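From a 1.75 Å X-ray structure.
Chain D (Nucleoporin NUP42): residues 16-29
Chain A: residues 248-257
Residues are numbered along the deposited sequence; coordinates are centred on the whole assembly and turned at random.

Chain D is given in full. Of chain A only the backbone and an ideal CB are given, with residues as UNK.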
ATOM      1  N   LYS D  16       9.248  -2.593 -28.037  1.00 38.82           N
ATOM      2  CA  LYS D  16       9.924  -1.371 -28.458  1.00 31.81           C
ATOM      3  C   LYS D  16      10.011  -0.384 -27.310  1.00 36.50           C
ATOM      4  O   LYS D  16      11.041   0.263 -27.114  1.00 31.51           O
ATOM      5  CB  LYS D  16       9.188  -0.735 -29.637  1.00 34.64           C
ATOM      6  CG  LYS D  16       9.733   0.623 -30.041  1.00 48.93           C
ATOM      7  CD  LYS D  16       9.335   1.001 -31.454  1.00 80.94           C
ATOM      8  CE  LYS D  16       9.327   2.509 -31.639  1.00 64.23           C
ATOM      9  NZ  LYS D  16       9.449   2.918 -33.070  1.00 79.02           N
ATOM     10  N   ILE D  17       8.940  -0.265 -26.534  1.00 29.76           N
ATOM     11  CA  ILE D  17       8.930   0.667 -25.413  1.00 27.09           C
ATOM     12  C   ILE D  17       9.935   0.246 -24.351  1.00 27.06           C
ATOM     13  O   ILE D  17      10.636   1.087 -23.772  1.00 24.40           O
ATOM     14  CB  ILE D  17       7.505   0.777 -24.846  1.00 29.82           C
ATOM     15  CG1 ILE D  17       6.616   1.578 -25.796  1.00 31.38           C
ATOM     16  CG2 ILE D  17       7.528   1.478 -23.484  1.00 31.25           C
ATOM     17  CD1 ILE D  17       5.130   1.450 -25.497  1.00 50.30           C
ATOM     18  N   PHE D  18      10.037  -1.054 -24.079  1.00 28.95           N
ATOM     19  CA  PHE D  18      11.042  -1.503 -23.125  1.00 25.73           C
ATOM     20  C   PHE D  18      12.454  -1.323 -23.672  1.00 29.95           C
ATOM     21  O   PHE D  18      13.380  -1.069 -22.893  1.00 25.40           O
ATOM     22  CB  PHE D  18      10.809  -2.962 -22.736  1.00 33.04           C
ATOM     23  CG  PHE D  18       9.761  -3.150 -21.659  1.00 28.02           C
ATOM     24  CD1 PHE D  18       9.819  -2.426 -20.463  1.00 24.92           C
ATOM     25  CD2 PHE D  18       8.711  -4.039 -21.841  1.00 25.38           C
ATOM     26  CE1 PHE D  18       8.859  -2.614 -19.479  1.00 25.34           C
ATOM     27  CE2 PHE D  18       7.750  -4.224 -20.860  1.00 36.22           C
ATOM     28  CZ  PHE D  18       7.826  -3.512 -19.673  1.00 24.58           C
ATOM     29  N   ARG D  19      12.650  -1.427 -24.993  1.00 25.33           N
ATOM     30  CA  ARG D  19      13.976  -1.159 -25.557  1.00 31.21           C
ATOM     31  C   ARG D  19      14.357   0.319 -25.527  1.00 31.03           C
ATOM     32  O   ARG D  19      15.545   0.632 -25.605  1.00 32.90           O
ATOM     33  CB  ARG D  19      14.074  -1.647 -27.004  1.00 32.04           C
ATOM     34  CG  ARG D  19      14.226  -3.161 -27.141  1.00 28.73           C
ATOM     35  CD  ARG D  19      14.646  -3.585 -28.532  1.00 38.79           C
ATOM     36  NE  ARG D  19      13.682  -3.193 -29.554  1.00 46.71           N
ATOM     37  CZ  ARG D  19      12.676  -3.949 -29.981  1.00 56.46           C
ATOM     38  NH1 ARG D  19      12.466  -5.153 -29.467  1.00 48.96           N
ATOM     39  NH2 ARG D  19      11.870  -3.499 -30.929  1.00 44.23           N
ATOM     40  N   ALA D  20      13.394   1.231 -25.446  1.00 29.56           N
ATOM     41  CA  ALA D  20      13.702   2.648 -25.552  1.00 27.24           C
ATOM     42  C   ALA D  20      14.466   3.132 -24.323  1.00 25.24           C
ATOM     43  O   ALA D  20      14.495   2.481 -23.284  1.00 23.81           O
ATOM     44  CB  ALA D  20      12.421   3.470 -25.703  1.00 29.76           C
ATOM     45  N   ASN D  21      15.076   4.312 -24.444  1.00 24.77           N
ATOM     46  CA  ASN D  21      15.745   4.886 -23.283  1.00 23.01           C
ATOM     47  C   ASN D  21      14.790   5.640 -22.364  1.00 23.49           C
ATOM     48  O   ASN D  21      15.241   6.243 -21.385  1.00 24.16           O
ATOM     49  CB  ASN D  21      16.896   5.801 -23.724  1.00 27.10           C
ATOM     50  CG  ASN D  21      16.437   7.048 -24.435  1.00 30.54           C
ATOM     51  OD1 ASN D  21      15.255   7.381 -24.463  1.00 31.68           O
ATOM     52  ND2 ASN D  21      17.391   7.762 -25.015  1.00 48.26           N
ATOM     53  N   LYS D  22      13.491   5.643 -22.650  1.00 26.71           N
ATOM     54  CA  LYS D  22      12.561   6.351 -21.787  1.00 24.22           C
ATOM     55  C   LYS D  22      11.171   5.756 -21.948  1.00 21.42           C
ATOM     56  O   LYS D  22      10.863   5.115 -22.950  1.00 23.61           O
ATOM     57  CB  LYS D  22      12.532   7.853 -22.106  1.00 29.24           C
ATOM     58  CG  LYS D  22      11.900   8.200 -23.454  1.00 32.25           C
ATOM     59  CD  LYS D  22      11.878   9.701 -23.744  1.00 29.51           C
ATOM     60  CE  LYS D  22      11.156   9.984 -25.060  1.00 56.83           C
ATOM     61  NZ  LYS D  22      11.002  11.442 -25.336  1.00 67.09           N
ATOM     62  N   PHE D  23      10.349   5.978 -20.932  1.00 24.58           N
ATOM     63  CA  PHE D  23       8.909   5.803 -21.011  1.00 26.73           C
ATOM     64  C   PHE D  23       8.255   7.162 -21.256  1.00 25.29           C
ATOM     65  O   PHE D  23       8.894   8.217 -21.172  1.00 25.89           O
ATOM     66  CB  PHE D  23       8.360   5.191 -19.716  1.00 25.72           C
ATOM     67  CG  PHE D  23       8.821   3.777 -19.440  1.00 19.66           C
ATOM     68  CD1 PHE D  23       8.700   2.782 -20.393  1.00 25.50           C
ATOM     69  CD2 PHE D  23       9.315   3.447 -18.172  1.00 24.08           C
ATOM     70  CE1 PHE D  23       9.099   1.484 -20.116  1.00 26.46           C
ATOM     71  CE2 PHE D  23       9.715   2.157 -17.892  1.00 24.26           C
ATOM     72  CZ  PHE D  23       9.606   1.174 -18.873  1.00 23.03           C
ATOM     73  N   GLU D  24       6.957   7.127 -21.533  1.00 26.40           N
ATOM     74  CA  GLU D  24       6.149   8.327 -21.694  1.00 28.80           C
ATOM     75  C   GLU D  24       4.853   8.211 -20.901  1.00 27.50           C
ATOM     76  O   GLU D  24       4.277   7.128 -20.769  1.00 29.99           O
ATOM     77  CB  GLU D  24       5.835   8.567 -23.167  1.00 35.78           C
ATOM     78  CG  GLU D  24       7.066   8.979 -23.968  1.00 37.89           C
ATOM     79  CD  GLU D  24       6.761   9.154 -25.414  1.00 66.03           C
ATOM     80  OE1 GLU D  24       6.543   8.126 -26.080  1.00 53.41           O
ATOM     81  OE2 GLU D  24       6.719  10.315 -25.871  1.00 61.63           O
ATOM     82  N   LEU D  25       4.393   9.348 -20.377  1.00 29.05           N
ATOM     83  CA  LEU D  25       3.124   9.374 -19.664  1.00 27.72           C
ATOM     84  C   LEU D  25       2.012   8.860 -20.567  1.00 30.89           C
ATOM     85  O   LEU D  25       1.929   9.225 -21.742  1.00 33.33           O
ATOM     86  CB  LEU D  25       2.802  10.791 -19.184  1.00 36.37           C
ATOM     87  CG  LEU D  25       3.820  11.439 -18.241  1.00 31.99           C
ATOM     88  CD1 LEU D  25       3.427  12.872 -17.964  1.00 35.14           C
ATOM     89  CD2 LEU D  25       3.952  10.670 -16.925  1.00 26.80           C
ATOM     90  N   GLY D  26       1.153   8.004 -20.008  1.00 32.94           N
ATOM     91  CA  GLY D  26       0.062   7.404 -20.748  1.00 31.60           C
ATOM     92  C   GLY D  26       0.422   6.134 -21.486  1.00 30.18           C
ATOM     93  O   GLY D  26      -0.484   5.460 -22.008  1.00 35.39           O
ATOM     94  N   LEU D  27       1.709   5.777 -21.534  1.00 32.36           N
ATOM     95  CA  LEU D  27       2.200   4.665 -22.343  1.00 31.42           C
ATOM     96  C   LEU D  27       3.137   3.750 -21.562  1.00 26.81           C
ATOM     97  O   LEU D  27       3.877   2.978 -22.167  1.00 35.04           O
ATOM     98  CB  LEU D  27       2.921   5.193 -23.586  1.00 31.08           C
ATOM     99  CG  LEU D  27       2.037   6.019 -24.530  1.00 37.06           C
ATOM    100  CD1 LEU D  27       2.886   6.701 -25.579  1.00 47.30           C
ATOM    101  CD2 LEU D  27       1.002   5.135 -25.185  1.00 67.62           C
ATOM    102  N   VAL D  28       3.145   3.832 -20.242  1.00 27.53           N
ATOM    103  CA  VAL D  28       3.976   2.903 -19.466  1.00 25.17           C
ATOM    104  C   VAL D  28       3.346   1.514 -19.512  1.00 36.15           C
ATOM    105  O   VAL D  28       2.139   1.384 -19.262  1.00 30.31           O
ATOM    106  CB  VAL D  28       4.107   3.382 -18.022  1.00 27.88           C
ATOM    107  CG1 VAL D  28       5.076   2.491 -17.294  1.00 27.12           C
ATOM    108  CG2 VAL D  28       4.566   4.834 -17.956  1.00 29.84           C
ATOM    109  N   PRO D  29       4.101   0.451 -19.805  1.00 24.90           N
ATOM    110  CA  PRO D  29       3.518  -0.892 -19.705  1.00 26.41           C
ATOM    111  C   PRO D  29       2.989  -1.151 -18.300  1.00 30.74           C
ATOM    112  O   PRO D  29       3.678  -0.908 -17.306  1.00 28.89           O
ATOM    113  CB  PRO D  29       4.695  -1.812 -20.051  1.00 29.26           C
ATOM    114  CG  PRO D  29       5.594  -0.976 -20.880  1.00 29.64           C
ATOM    115  CD  PRO D  29       5.502   0.386 -20.243  1.00 24.27           C
TER
ATOM    116  N   UNK A 248      17.400  -1.057 -15.279  1.00 18.86           N
ATOM    117  CA  UNK A 248      17.251   0.066 -16.199  1.00 18.66           C
ATOM    118  C   UNK A 248      15.785   0.411 -16.432  1.00 23.23           C
ATOM    119  O   UNK A 248      15.457   1.573 -16.701  1.00 22.99           O
ATOM    120  CB  UNK A 248      17.931  -0.250 -17.533  1.00 18.66           C
ATOM    121  N   UNK A 249      14.891  -0.575 -16.350  1.00 18.80           N
ATOM    122  CA  UNK A 249      13.473  -0.300 -16.560  1.00 19.27           C
ATOM    123  C   UNK A 249      12.877   0.413 -15.359  1.00 23.32           C
ATOM    124  O   UNK A 249      12.112   1.375 -15.508  1.00 19.69           O
ATOM    125  CB  UNK A 249      12.709  -1.597 -16.835  1.00 19.27           C
ATOM    126  N   UNK A 250      13.246  -0.017 -14.156  1.00 20.37           N
ATOM    127  CA  UNK A 250      12.926   0.776 -12.974  1.00 21.68           C
ATOM    128  C   UNK A 250      13.448   2.192 -13.118  1.00 18.22           C
ATOM    129  O   UNK A 250      12.743   3.153 -12.795  1.00 19.84           O
ATOM    130  CB  UNK A 250      13.506   0.126 -11.716  1.00 21.68           C
ATOM    131  N   UNK A 251      14.675   2.345 -13.612  1.00 17.35           N
ATOM    132  CA  UNK A 251      15.264   3.681 -13.719  1.00 16.62           C
ATOM    133  C   UNK A 251      14.460   4.566 -14.655  1.00 21.08           C
ATOM    134  O   UNK A 251      14.248   5.744 -14.369  1.00 19.06           O
ATOM    135  CB  UNK A 251      16.712   3.590 -14.205  1.00 16.62           C
ATOM    136  N   UNK A 252      14.032   4.030 -15.797  1.00 18.31           N
ATOM    137  CA  UNK A 252      13.189   4.813 -16.697  1.00 20.41           C
ATOM    138  C   UNK A 252      11.914   5.264 -15.995  1.00 18.21           C
ATOM    139  O   UNK A 252      11.433   6.380 -16.218  1.00 20.12           O
ATOM    140  CB  UNK A 252      12.843   4.001 -17.947  1.00 20.41           C
ATOM    141  N   UNK A 253      11.346   4.407 -15.146  1.00 20.22           N
ATOM    142  CA  UNK A 253      10.080   4.759 -14.516  1.00 25.35           C
ATOM    143  C   UNK A 253      10.295   5.761 -13.388  1.00 27.29           C
ATOM    144  O   UNK A 253       9.453   6.643 -13.173  1.00 21.70           O
ATOM    145  CB  UNK A 253       9.381   3.506 -13.985  1.00 25.35           C
ATOM    146  N   UNK A 254      11.421   5.663 -12.672  1.00 17.69           N
ATOM    147  CA  UNK A 254      11.736   6.673 -11.659  1.00 19.74           C
ATOM    148  C   UNK A 254      11.976   8.031 -12.297  1.00 21.04           C
ATOM    149  O   UNK A 254      11.564   9.065 -11.749  1.00 19.46           O
ATOM    150  CB  UNK A 254      12.963   6.254 -10.846  1.00 19.74           C
ATOM    151  N   UNK A 255      12.659   8.057 -13.444  1.00 20.10           N
ATOM    152  CA  UNK A 255      12.825   9.313 -14.170  1.00 19.52           C
ATOM    153  C   UNK A 255      11.467   9.856 -14.598  1.00 23.77           C
ATOM    154  O   UNK A 255      11.227  11.067 -14.560  1.00 23.01           O
ATOM    155  CB  UNK A 255      13.730   9.118 -15.388  1.00 19.52           C
ATOM    156  N   UNK A 256      10.564   8.979 -15.028  1.00 19.28           N
ATOM    157  CA  UNK A 256       9.269   9.445 -15.500  1.00 21.83           C
ATOM    158  C   UNK A 256       8.491  10.105 -14.368  1.00 23.52           C
ATOM    159  O   UNK A 256       7.929  11.189 -14.553  1.00 23.15           O
ATOM    160  CB  UNK A 256       8.466   8.286 -16.093  1.00 21.83           C
ATOM    161  N   UNK A 257       8.462   9.490 -13.175  1.00 23.00           N
ATOM    162  CA  UNK A 257       7.706  10.116 -12.077  1.00 23.10           C
ATOM    163  C   UNK A 257       8.444  11.331 -11.525  1.00 25.26           C
ATOM    164  O   UNK A 257       7.822  12.342 -11.176  1.00 24.78           O
ATOM    165  CB  UNK A 257       7.455   9.106 -10.955  1.00 23.10           C
TER

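Chain D ends a helix at Arg D19, leaves helical geometry at Ala D20, and continues as a loop, with a type II beta turn from Glu D24 to Leu D27, past a helix of chain A. The helix end presents carbonyl oxygens that donors from chain A can reach, while Phe D23, Leu D25 and Val D28 offer an apolar surface further along.

Position 248 points sideways, with no atom of chain D within 5.5 Å of its CB, so most side chains would fit. It is Asn A248, whose ND2 reaches a water that also donates to Phe D18 O.

At 249 the CB lies 4.6 Å from Phe D23 CZ and 4.7 Å from Phe D18 CD1. An apolar chain could pack here, but a long donor could also reach the carbonyl of Phe D18. The residue is Gln A249: NE2 donates to Phe D18 O at 2.8 Å, nearly straight at 172°, while OE1 lies at the edge of the Phe D18 ring, 3.4 Å from CD1.

Positions 250 and 251 meet nothing of chain D, the first directed away and the second sideways; they are Ala A250 and Ser A251.

Position 252 is the most telling. Its CB points toward chain D, 3.6 Å from Phe D23 CD2, and beyond it lie the carbonyls of Ile D17, Phe D18 and Ala D20. Met or Leu could cover the ring, but a long cationic chain could also serve the oxygens. Lys A252 does both. Its CE sits over the Phe D23 face, 3.7 Å from the ring centroid, and NZ makes an off-centre cation-pi contact. NZ donates to Ala D20 O at 2.9 Å and to Ile D17 O at 3.0 Å, and also to OE1 of Gln A249 at 2.9 Å.

At 253 the CB points sideways, 4.1 Å from Phe D23 CE2, with Val D28 beyond; a branched aliphatic or Met would suit. Leu A253 packs its CB against that ring and brings CD1 to 4.0 Å from Val D28 CG1.

Position 254 is out of reach; it is Leu A254. Position 255 points toward chain D but finds nothing within 5.5 Å of its CB, so the choice is loose; Ile A255 stays clear.

Position 256 points toward an apolar recess between Phe D23, Leu D25 and Val D28, which favours Leu, Met or Ile. Leu A256 fills it: CD2 lies 3.9 Å from Phe D23 CB and 3.3 Å from Val D28 CG2, and CG lies 3.8 Å from Leu D25 CD2.

Position 257 points away; it is Ile A257.

Chain A, residues 248-257: NQASKLLILI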
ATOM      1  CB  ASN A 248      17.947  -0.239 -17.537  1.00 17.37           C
ATOM      2  CG  ASN A 248      17.249  -1.312 -18.331  1.00 22.94           C
ATOM      3  OD1 ASN A 248      17.001  -2.422 -17.842  1.00 23.16           O
ATOM      4  ND2 ASN A 248      16.932  -0.995 -19.580  1.00 23.17           N
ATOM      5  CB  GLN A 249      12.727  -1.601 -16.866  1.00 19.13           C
ATOM      6  CG  GLN A 249      13.340  -2.399 -18.017  1.00 21.71           C
ATOM      7  CD  GLN A 249      13.164  -1.734 -19.386  1.00 25.70           C
ATOM      8  OE1 GLN A 249      12.547  -0.676 -19.504  1.00 20.95           O
ATOM      9  NE2 GLN A 249      13.706  -2.366 -20.426  1.00 26.36           N
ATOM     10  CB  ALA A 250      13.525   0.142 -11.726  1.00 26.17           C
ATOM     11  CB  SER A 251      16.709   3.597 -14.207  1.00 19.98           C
ATOM     12  OG  SER A 251      17.538   2.910 -13.280  1.00 22.46           O
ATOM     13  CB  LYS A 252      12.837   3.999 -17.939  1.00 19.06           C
ATOM     14  CG  LYS A 252      14.041   3.731 -18.836  1.00 21.67           C
ATOM     15  CD  LYS A 252      13.854   2.505 -19.717  1.00 26.27           C
ATOM     16  CE  LYS A 252      12.648   2.619 -20.614  1.00 22.51           C
ATOM     17  NZ  LYS A 252      12.521   1.417 -21.512  1.00 22.98           N
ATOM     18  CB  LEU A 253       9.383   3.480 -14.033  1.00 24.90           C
ATOM     19  CG  LEU A 253       7.935   3.578 -13.557  1.00 28.36           C
ATOM     20  CD1 LEU A 253       7.095   4.463 -14.456  1.00 25.13           C
ATOM     21  CD2 LEU A 253       7.345   2.195 -13.486  1.00 25.74           C
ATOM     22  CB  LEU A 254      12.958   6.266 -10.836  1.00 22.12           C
ATOM     23  CG  LEU A 254      12.823   5.017  -9.957  1.00 20.56           C
ATOM     24  CD1 LEU A 254      14.036   4.971  -9.021  1.00 18.58           C
ATOM     25  CD2 LEU A 254      11.548   5.007  -9.163  1.00 21.63           C
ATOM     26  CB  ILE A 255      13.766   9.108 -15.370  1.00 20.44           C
ATOM     27  CG1 ILE A 255      15.175   8.766 -14.861  1.00 20.04           C
ATOM     28  CG2 ILE A 255      13.778  10.341 -16.286  1.00 23.84           C
ATOM     29  CD1 ILE A 255      16.108   8.262 -15.907  1.00 23.02           C
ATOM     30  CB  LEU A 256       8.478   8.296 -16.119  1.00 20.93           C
ATOM     31  CG  LEU A 256       7.215   8.724 -16.873  1.00 27.43           C
ATOM     32  CD1 LEU A 256       7.548   9.559 -18.128  1.00 30.47           C
ATOM     33  CD2 LEU A 256       6.440   7.517 -17.263  1.00 23.01           C
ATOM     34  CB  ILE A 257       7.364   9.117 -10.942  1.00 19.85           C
ATOM     35  CG1 ILE A 257       8.594   8.455 -10.284  1.00 23.22           C
ATOM     36  CG2 ILE A 257       6.406   8.088 -11.442  1.00 24.02           C
ATOM     37  CD1 ILE A 257       8.251   7.756  -8.955  1.00 23.84           C
TER
HETATM   38  O   HOH W   1      16.320  -2.094 -22.427  1.00 33.00           O
HETATM   39  O   HOH W   2      11.695   7.712 -18.709  1.00 23.44           O
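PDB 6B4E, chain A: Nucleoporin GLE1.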